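FprA (Mycobacterium tuberculosis, PDB 1LQT) catalyses electron transfer between NADPH and ferredoxin with FAD as cofactor, and may supply electrons to P450 systems. Local coordinates at residues V162-L167 with A216-V221; E211-A216 with C245-K250. One frame throughout, in Å; residues are numbered along the deposited sequence.

Both interactions lie in the NADP-binding part of FprA, around the parallel sheet that includes strands 149-153, 193-197, 265-270 and 221-224, and their centres are about 15 Å apart. Along the chain the segments alternate: 162-167, then 211-216 and 216-221, which share Ala-216, and finally 245-250. Interaction 1 sets the end of helix 157-167 against the loop leading to strand 221-224, and interaction 2 sets helix 209-214 against helix 243-256. They meet where Arg-164 CG lies 3.9 Å from Leu-215 CD2. Segment 211-216, which carries the nucleotide-binding Glu-211, is flanked by helix 157-167 (Leu-212 on Leu-160, Leu-215 on Arg-164) and by helix 243-256 (Leu-212 on Asn-248).

Interaction 1: V162-L167 with A216-V221; sequences VARILL and ADLDGV
Val-221 lays both methyl groups on Leu-167, the last residue of helix 157-167. Its CG2 sits 3.5 Å from the backbone O of Leu-167 and 4.0 Å from Leu-167 CB, while CG1 reaches along to Leu-167 CD1 at 4.1 Å. With Val-221 CG1 anti to its own backbone N (chi1 -177°), the two methyls are spread over different parts of the leucine, and the side chains cross at about a right angle. A looser second point lies one helical turn back, where Leu-218 CD1 comes within 4.3 Å of Arg-164 CG. The touching atom is in the aliphatic stem of the arginine, while the charged end is turned to Asp-56 (salt bridge from NE) and Asp-161 (from NH1).

No hydrogen bond joins the segments. Leu-218 to Val-221 form a type II beta turn, closed by Val-221 N to Leu-218 O at 3.1 Å, with Gly-220 at its third position in a left-handed conformation (phi 83°) and also backbone-bonded to Arg-265. This presents Leu-218 and Val-221 together to the helix. Within the helix, Leu-167 N is shared between Ala-163 O, weakly, and Arg-164 O at 3.2 Å, consistent with a tighter last turn. Beyond this shell, Met-267 of strand 265-270 touches Leu-167 and Leu-218.

The turn entering outermost strand 221-224 thus covers the end of the helix that follows the GxGxxA-type nucleotide-binding turn, a helix that itself packs on strands 193-197 and 265-270, as in a Rossmann-type alpha/beta domain.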
loop_
_atom_site.group_PDB
_atom_site.type_symbol
_atom_site.label_atom_id
_atom_site.label_comp_id
_atom_site.label_asym_id
_atom_site.label_seq_id
_atom_site.Cartn_x
_atom_site.Cartn_y
_atom_site.Cartn_z
ATOM N N VAL A 162 -10.221 -5.687 1.992
ATOM C CA VAL A 162 -11.328 -5.340 1.118
ATOM C C VAL A 162 -12.600 -6.021 1.583
ATOM O O VAL A 162 -13.659 -5.406 1.690
ATOM C CB VAL A 162 -11.001 -5.710 -0.318
ATOM C CG1 VAL A 162 -12.188 -5.595 -1.225
ATOM C CG2 VAL A 162 -9.849 -4.856 -0.859
ATOM N N ALA A 163 -12.502 -7.310 1.873
ATOM C CA ALA A 163 -13.676 -8.071 2.265
ATOM C C ALA A 163 -14.237 -7.554 3.597
ATOM O O ALA A 163 -15.439 -7.439 3.767
ATOM C CB ALA A 163 -13.319 -9.519 2.358
ATOM N N ARG A 164 -13.355 -7.239 4.540
ATOM C CA ARG A 164 -13.801 -6.678 5.823
ATOM C C ARG A 164 -14.543 -5.380 5.643
ATOM O O ARG A 164 -15.574 -5.158 6.264
ATOM C CB ARG A 164 -12.658 -6.407 6.778
ATOM C CG ARG A 164 -12.020 -7.592 7.398
ATOM C CD ARG A 164 -11.296 -7.306 8.768
ATOM N NE ARG A 164 -10.553 -6.059 8.672
ATOM C CZ ARG A 164 -9.468 -5.902 7.912
ATOM N NH1 ARG A 164 -8.856 -6.933 7.368
ATOM N NH2 ARG A 164 -9.020 -4.671 7.749
ATOM N N ILE A 165 -13.992 -4.482 4.850
ATOM C CA ILE A 165 -14.662 -3.204 4.691
ATOM C C ILE A 165 -16.010 -3.358 4.015
ATOM O O ILE A 165 -16.977 -2.690 4.381
ATOM C CB ILE A 165 -13.728 -2.204 3.989
ATOM C CG1 ILE A 165 -12.468 -1.943 4.859
ATOM C CG2 ILE A 165 -14.467 -0.965 3.628
ATOM C CD1 ILE A 165 -12.700 -1.522 6.249
ATOM N N LEU A 166 -16.121 -4.299 3.082
ATOM C CA LEU A 166 -17.395 -4.530 2.408
ATOM C C LEU A 166 -18.476 -5.124 3.300
ATOM O O LEU A 166 -19.656 -4.938 3.028
ATOM C CB LEU A 166 -17.191 -5.439 1.188
ATOM C CG LEU A 166 -16.443 -4.810 0.004
ATOM C CD1 LEU A 166 -16.116 -5.913 -1.004
ATOM C CD2 LEU A 166 -17.253 -3.707 -0.657
ATOM N N LEU A 167 -18.067 -5.834 4.346
ATOM C CA LEU A 167 -19.000 -6.614 5.173
ATOM C C LEU A 167 -19.175 -6.146 6.606
ATOM O O LEU A 167 -20.119 -6.521 7.256
ATOM C CB LEU A 167 -18.591 -8.071 5.194
ATOM C CG LEU A 167 -18.762 -8.802 3.866
ATOM C CD1 LEU A 167 -18.132 -10.169 3.910
ATOM C CD2 LEU A 167 -20.210 -8.946 3.510
ATOM N N ALA A 216 -13.317 -13.543 12.664
ATOM C CA ALA A 216 -14.281 -14.136 13.590
ATOM C C ALA A 216 -15.016 -13.088 14.393
ATOM O O ALA A 216 -16.069 -13.367 14.968
ATOM C CB ALA A 216 -13.579 -15.092 14.532
ATOM N N ASP A 217 -14.465 -11.887 14.455
ATOM C CA ASP A 217 -15.047 -10.815 15.268
ATOM C C ASP A 217 -15.900 -9.815 14.503
ATOM O O ASP A 217 -16.311 -8.782 15.035
ATOM C CB ASP A 217 -13.925 -10.118 16.017
ATOM C CG ASP A 217 -13.255 -11.033 17.025
ATOM O OD1 ASP A 217 -13.929 -11.914 17.611
ATOM O OD2 ASP A 217 -12.053 -10.947 17.316
ATOM N N LEU A 218 -16.203 -10.141 13.264
ATOM C CA LEU A 218 -17.065 -9.313 12.466
ATOM C C LEU A 218 -18.513 -9.597 12.793
ATOM O O LEU A 218 -19.069 -10.639 12.422
ATOM C CB LEU A 218 -16.817 -9.585 10.995
ATOM C CG LEU A 218 -15.418 -9.264 10.487
ATOM C CD1 LEU A 218 -15.222 -9.836 9.114
ATOM C CD2 LEU A 218 -15.214 -7.788 10.471
ATOM N N ASP A 219 -19.125 -8.680 13.530
ATOM C CA ASP A 219 -20.513 -8.812 13.895
ATOM C C ASP A 219 -21.376 -8.933 12.644
ATOM O O ASP A 219 -21.252 -8.129 11.723
ATOM C CB ASP A 219 -20.958 -7.563 14.670
ATOM C CG ASP A 219 -20.482 -7.540 16.106
ATOM O OD1 ASP A 219 -19.368 -8.000 16.425
ATOM O OD2 ASP A 219 -21.177 -7.028 17.008
ATOM N N GLY A 220 -22.264 -9.912 12.620
ATOM C CA GLY A 220 -23.185 -10.091 11.523
ATOM C C GLY A 220 -22.648 -10.843 10.333
ATOM O O GLY A 220 -23.391 -11.043 9.356
ATOM N N VAL A 221 -21.385 -11.268 10.397
ATOM C CA VAL A 221 -20.743 -11.937 9.288
ATOM C C VAL A 221 -20.285 -13.303 9.705
ATOM O O VAL A 221 -19.638 -13.474 10.743
ATOM C CB VAL A 221 -19.492 -11.166 8.837
ATOM C CG1 VAL A 221 -18.841 -11.823 7.609
ATOM C CG2 VAL A 221 -19.854 -9.719 8.558
#

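Interaction 2: E211-A216 with C245-K250; sequences ELRELA and CKQNIK. With ODP (4-oxo-nicotinamide-adenine dinucleotide phosphate), chain I.
Leu-212 meets the side chain of Asn-248 through a single methyl, CD1, which lies 3.6 Å from Asn-248 OD1, 3.7 Å from its CG and 3.9 Å from its CB. The methyl sits over the face of the amide, almost directly above CG, and the two side chains cross at about a right angle. This is the close, buried half of the contact; Phe-207 and Leu-160 also pack on Leu-212, and Val-251 of helix 243-256 adds apolar contact to Leu-212 and Arg-213.

The outer half is slacker. Arg-213 extends from CG to NE, bringing its guanidinium beside the Gln-247 amide, yet no hydrogen bond forms and Arg-213 is exposed.

On another side of helix 209-214, a bend at chi2 (70°) presents the Glu-211 carboxylate to the carboxamide of the bound 4-oxo-nicotinamide-adenine dinucleotide phosphate (ODP). Its OE2 accepts a hydrogen bond from ODP N7N at 2.9 Å, with an N-H...O angle of 141°, while OE1 bonds Thr-208 OG1.

Hydrogen bonds of Asn-248 OD1 with Thr-209 OG1 and of ND2 to Phe-207 O satisfy both ends of the buried amide and fix its rotation, so the face turned to Leu-212 can take a methyl.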
loop_
_atom_site.group_PDB
_atom_site.type_symbol
_atom_site.label_atom_id
_atom_site.label_comp_id
_atom_site.label_asym_id
_atom_site.label_seq_id
_atom_site.Cartn_x
_atom_site.Cartn_y
_atom_site.Cartn_z
ATOM N N GLU A 211 -4.717 -11.629 11.009
ATOM C CA GLU A 211 -5.679 -11.087 10.084
ATOM C C GLU A 211 -6.767 -12.109 9.761
ATOM O O GLU A 211 -7.932 -11.765 9.620
ATOM C CB GLU A 211 -4.945 -10.584 8.853
ATOM C CG GLU A 211 -4.061 -9.375 9.207
ATOM C CD GLU A 211 -2.802 -9.639 10.084
ATOM O OE1 GLU A 211 -2.234 -10.791 10.092
ATOM O OE2 GLU A 211 -2.352 -8.675 10.812
ATOM N N LEU A 212 -6.400 -13.383 9.636
ATOM C CA LEU A 212 -7.422 -14.414 9.478
ATOM C C LEU A 212 -8.263 -14.568 10.738
ATOM O O LEU A 212 -9.473 -14.740 10.651
ATOM C CB LEU A 212 -6.777 -15.742 9.125
ATOM C CG LEU A 212 -6.236 -15.891 7.702
ATOM C CD1 LEU A 212 -5.471 -17.195 7.589
ATOM C CD2 LEU A 212 -7.400 -15.819 6.710
ATOM N N ARG A 213 -7.642 -14.499 11.901
ATOM C CA ARG A 213 -8.368 -14.649 13.166
ATOM C C ARG A 213 -9.390 -13.558 13.381
ATOM O O ARG A 213 -10.475 -13.819 13.913
ATOM C CB ARG A 213 -7.412 -14.685 14.346
ATOM C CG ARG A 213 -6.579 -15.914 14.488
ATOM C CD ARG A 213 -5.792 -15.931 15.823
ATOM N NE ARG A 213 -4.776 -16.965 15.850
ATOM C CZ ARG A 213 -5.002 -18.217 16.146
ATOM N NH1 ARG A 213 -6.236 -18.622 16.448
ATOM N NH2 ARG A 213 -3.986 -19.075 16.131
ATOM N N GLU A 214 -9.017 -12.341 12.997
ATOM C CA GLU A 214 -9.884 -11.173 13.190
ATOM C C GLU A 214 -11.228 -11.281 12.517
ATOM O O GLU A 214 -12.176 -10.634 12.938
ATOM C CB GLU A 214 -9.253 -9.890 12.593
ATOM C CG GLU A 214 -8.000 -9.403 13.207
ATOM C CD GLU A 214 -7.477 -8.158 12.524
ATOM O OE1 GLU A 214 -7.795 -7.839 11.305
ATOM O OE2 GLU A 214 -6.681 -7.522 13.212
ATOM N N LEU A 215 -11.324 -12.101 11.473
ATOM C CA LEU A 215 -12.566 -12.234 10.747
ATOM C C LEU A 215 -13.687 -12.770 11.653
ATOM O O LEU A 215 -14.857 -12.490 11.395
ATOM C CB LEU A 215 -12.375 -13.145 9.537
ATOM C CG LEU A 215 -11.235 -12.746 8.579
ATOM C CD1 LEU A 215 -11.060 -13.773 7.511
ATOM C CD2 LEU A 215 -11.465 -11.365 8.001
ATOM N N ALA A 216 -13.317 -13.543 12.664
ATOM C CA ALA A 216 -14.281 -14.136 13.590
ATOM C C ALA A 216 -15.016 -13.088 14.393
ATOM O O ALA A 216 -16.069 -13.367 14.968
ATOM C CB ALA A 216 -13.579 -15.092 14.532
ATOM N N CYS A 245 2.119 -20.521 8.093
ATOM C CA CYS A 245 1.220 -21.395 7.355
ATOM C C CYS A 245 0.553 -22.397 8.308
ATOM O O CYS A 245 -0.652 -22.602 8.267
ATOM C CB CYS A 245 1.991 -22.104 6.265
ATOM S SG CYS A 245 0.965 -23.225 5.289
ATOM N N LYS A 246 1.348 -22.984 9.178
ATOM C CA LYS A 246 0.796 -23.893 10.165
ATOM C C LYS A 246 -0.347 -23.269 10.951
ATOM O O LYS A 246 -1.426 -23.862 11.119
ATOM C CB LYS A 246 1.916 -24.316 11.120
ATOM C CG LYS A 246 1.472 -25.120 12.342
ATOM C CD LYS A 246 2.667 -25.607 13.184
ATOM C CE LYS A 246 2.195 -26.503 14.334
ATOM N NZ LYS A 246 1.555 -27.755 13.809
ATOM N N GLN A 247 -0.108 -22.051 11.437
ATOM C CA GLN A 247 -1.112 -21.354 12.219
ATOM C C GLN A 247 -2.317 -20.990 11.360
ATOM O O GLN A 247 -3.454 -21.093 11.796
ATOM C CB GLN A 247 -0.529 -20.127 12.937
ATOM C CG GLN A 247 0.580 -20.457 13.910
ATOM C CD GLN A 247 0.148 -21.438 14.971
ATOM O OE1 GLN A 247 -0.918 -21.289 15.567
ATOM N NE2 GLN A 247 0.987 -22.437 15.229
ATOM N N ASN A 248 -2.065 -20.545 10.141
ATOM C CA ASN A 248 -3.144 -20.192 9.241
ATOM C C ASN A 248 -4.080 -21.384 9.033
ATOM O O ASN A 248 -5.294 -21.213 9.036
ATOM C CB ASN A 248 -2.616 -19.790 7.876
ATOM C CG ASN A 248 -2.025 -18.412 7.807
ATOM O OD1 ASN A 248 -2.051 -17.637 8.762
ATOM N ND2 ASN A 248 -1.493 -18.101 6.635
ATOM N N ILE A 249 -3.517 -22.563 8.786
ATOM C CA ILE A 249 -4.358 -23.706 8.467
ATOM C C ILE A 249 -5.190 -24.084 9.692
ATOM O O ILE A 249 -6.345 -24.461 9.550
ATOM C CB ILE A 249 -3.521 -24.867 7.909
ATOM C CG1 ILE A 249 -2.879 -24.493 6.574
ATOM C CG2 ILE A 249 -4.352 -26.139 7.746
ATOM C CD1 ILE A 249 -3.775 -23.863 5.551
ATOM N N LYS A 250 -4.637 -23.950 10.896
ATOM C CA LYS A 250 -5.431 -24.216 12.099
ATOM C C LYS A 250 -6.649 -23.298 12.145
ATOM O O LYS A 250 -7.758 -23.705 12.454
ATOM C CB LYS A 250 -4.576 -24.025 13.359
ATOM C CG LYS A 250 -3.523 -25.088 13.584
ATOM C CD LYS A 250 -2.599 -24.735 14.763
ATOM C CE LYS A 250 -1.410 -25.707 14.907
ATOM N NZ LYS A 250 -0.539 -25.344 16.091
HETATM O O1X ODP I . -0.556 -17.483 -6.324
HETATM P P2B ODP I . -0.005 -16.245 -5.685
HETATM O O2X ODP I . 0.656 -16.481 -4.343
HETATM O O3X ODP I . 0.893 -15.443 -6.613
HETATM O O2B ODP I . -1.331 -15.367 -5.411
HETATM C C2B ODP I . -1.286 -13.964 -5.169
HETATM C C3B ODP I . -1.517 -13.551 -3.734
HETATM O O3B ODP I . -2.524 -14.361 -3.146
HETATM C C1B ODP I . -2.429 -13.314 -5.859
HETATM N N9A ODP I . -2.357 -13.207 -7.295
HETATM C C8A ODP I . -1.397 -12.590 -8.057
HETATM N N7A ODP I . -1.689 -12.630 -9.344
HETATM C C5A ODP I . -2.888 -13.294 -9.445
HETATM C C4A ODP I . -3.298 -13.662 -8.162
HETATM N N3A ODP I . -4.448 -14.319 -7.868
HETATM C C2A ODP I . -5.192 -14.625 -8.946
HETATM N N1A ODP I . -4.877 -14.297 -10.230
HETATM C C6A ODP I . -3.717 -13.625 -10.493
HETATM N N6A ODP I . -3.491 -13.268 -11.765
HETATM O O4B ODP I . -2.452 -12.017 -5.293
HETATM C C4B ODP I . -2.077 -12.139 -3.913
HETATM C C5B ODP I . -1.091 -11.060 -3.575
HETATM O O5B ODP I . -0.881 -11.090 -2.182
HETATM P PA ODP I . 0.307 -10.231 -1.552
HETATM O O1A ODP I . 0.358 -10.531 -0.123
HETATM O O2A ODP I . 1.548 -10.381 -2.339
HETATM O O3 ODP I . -0.174 -8.736 -1.837
HETATM P PN ODP I . -1.241 -7.756 -1.093
HETATM O O1N ODP I . -2.406 -8.519 -0.593
HETATM O O2N ODP I . -1.423 -6.655 -2.062
HETATM O O5D ODP I . -0.448 -7.267 0.178
HETATM C C5D ODP I . 0.745 -6.464 -0.013
HETATM C C4D ODP I . 1.570 -6.525 1.255
HETATM O O4D ODP I . 1.010 -5.734 2.296
HETATM C C1D ODP I . 0.848 -6.541 3.465
HETATM C C2D ODP I . 0.807 -7.924 2.968
HETATM O O2D ODP I . 0.917 -8.908 3.933
HETATM C C3D ODP I . 1.715 -7.942 1.796
HETATM O O3D ODP I . 3.030 -8.168 2.260
HETATM N N1N ODP I . -0.173 -6.049 4.321
HETATM C C2N ODP I . -0.102 -6.404 5.687
HETATM C C3N ODP I . -1.227 -6.303 6.436
HETATM C C7N ODP I . -1.035 -6.756 7.890
HETATM N N7N ODP I . -2.102 -6.691 8.644
HETATM O O7N ODP I . 0.096 -7.165 8.232
HETATM C C4N ODP I . -2.474 -5.902 5.934
HETATM O O99 ODP I . -3.541 -5.870 6.619
HETATM C C5N ODP I . -2.523 -5.562 4.505
HETATM C C6N ODP I . -1.356 -5.664 3.717
#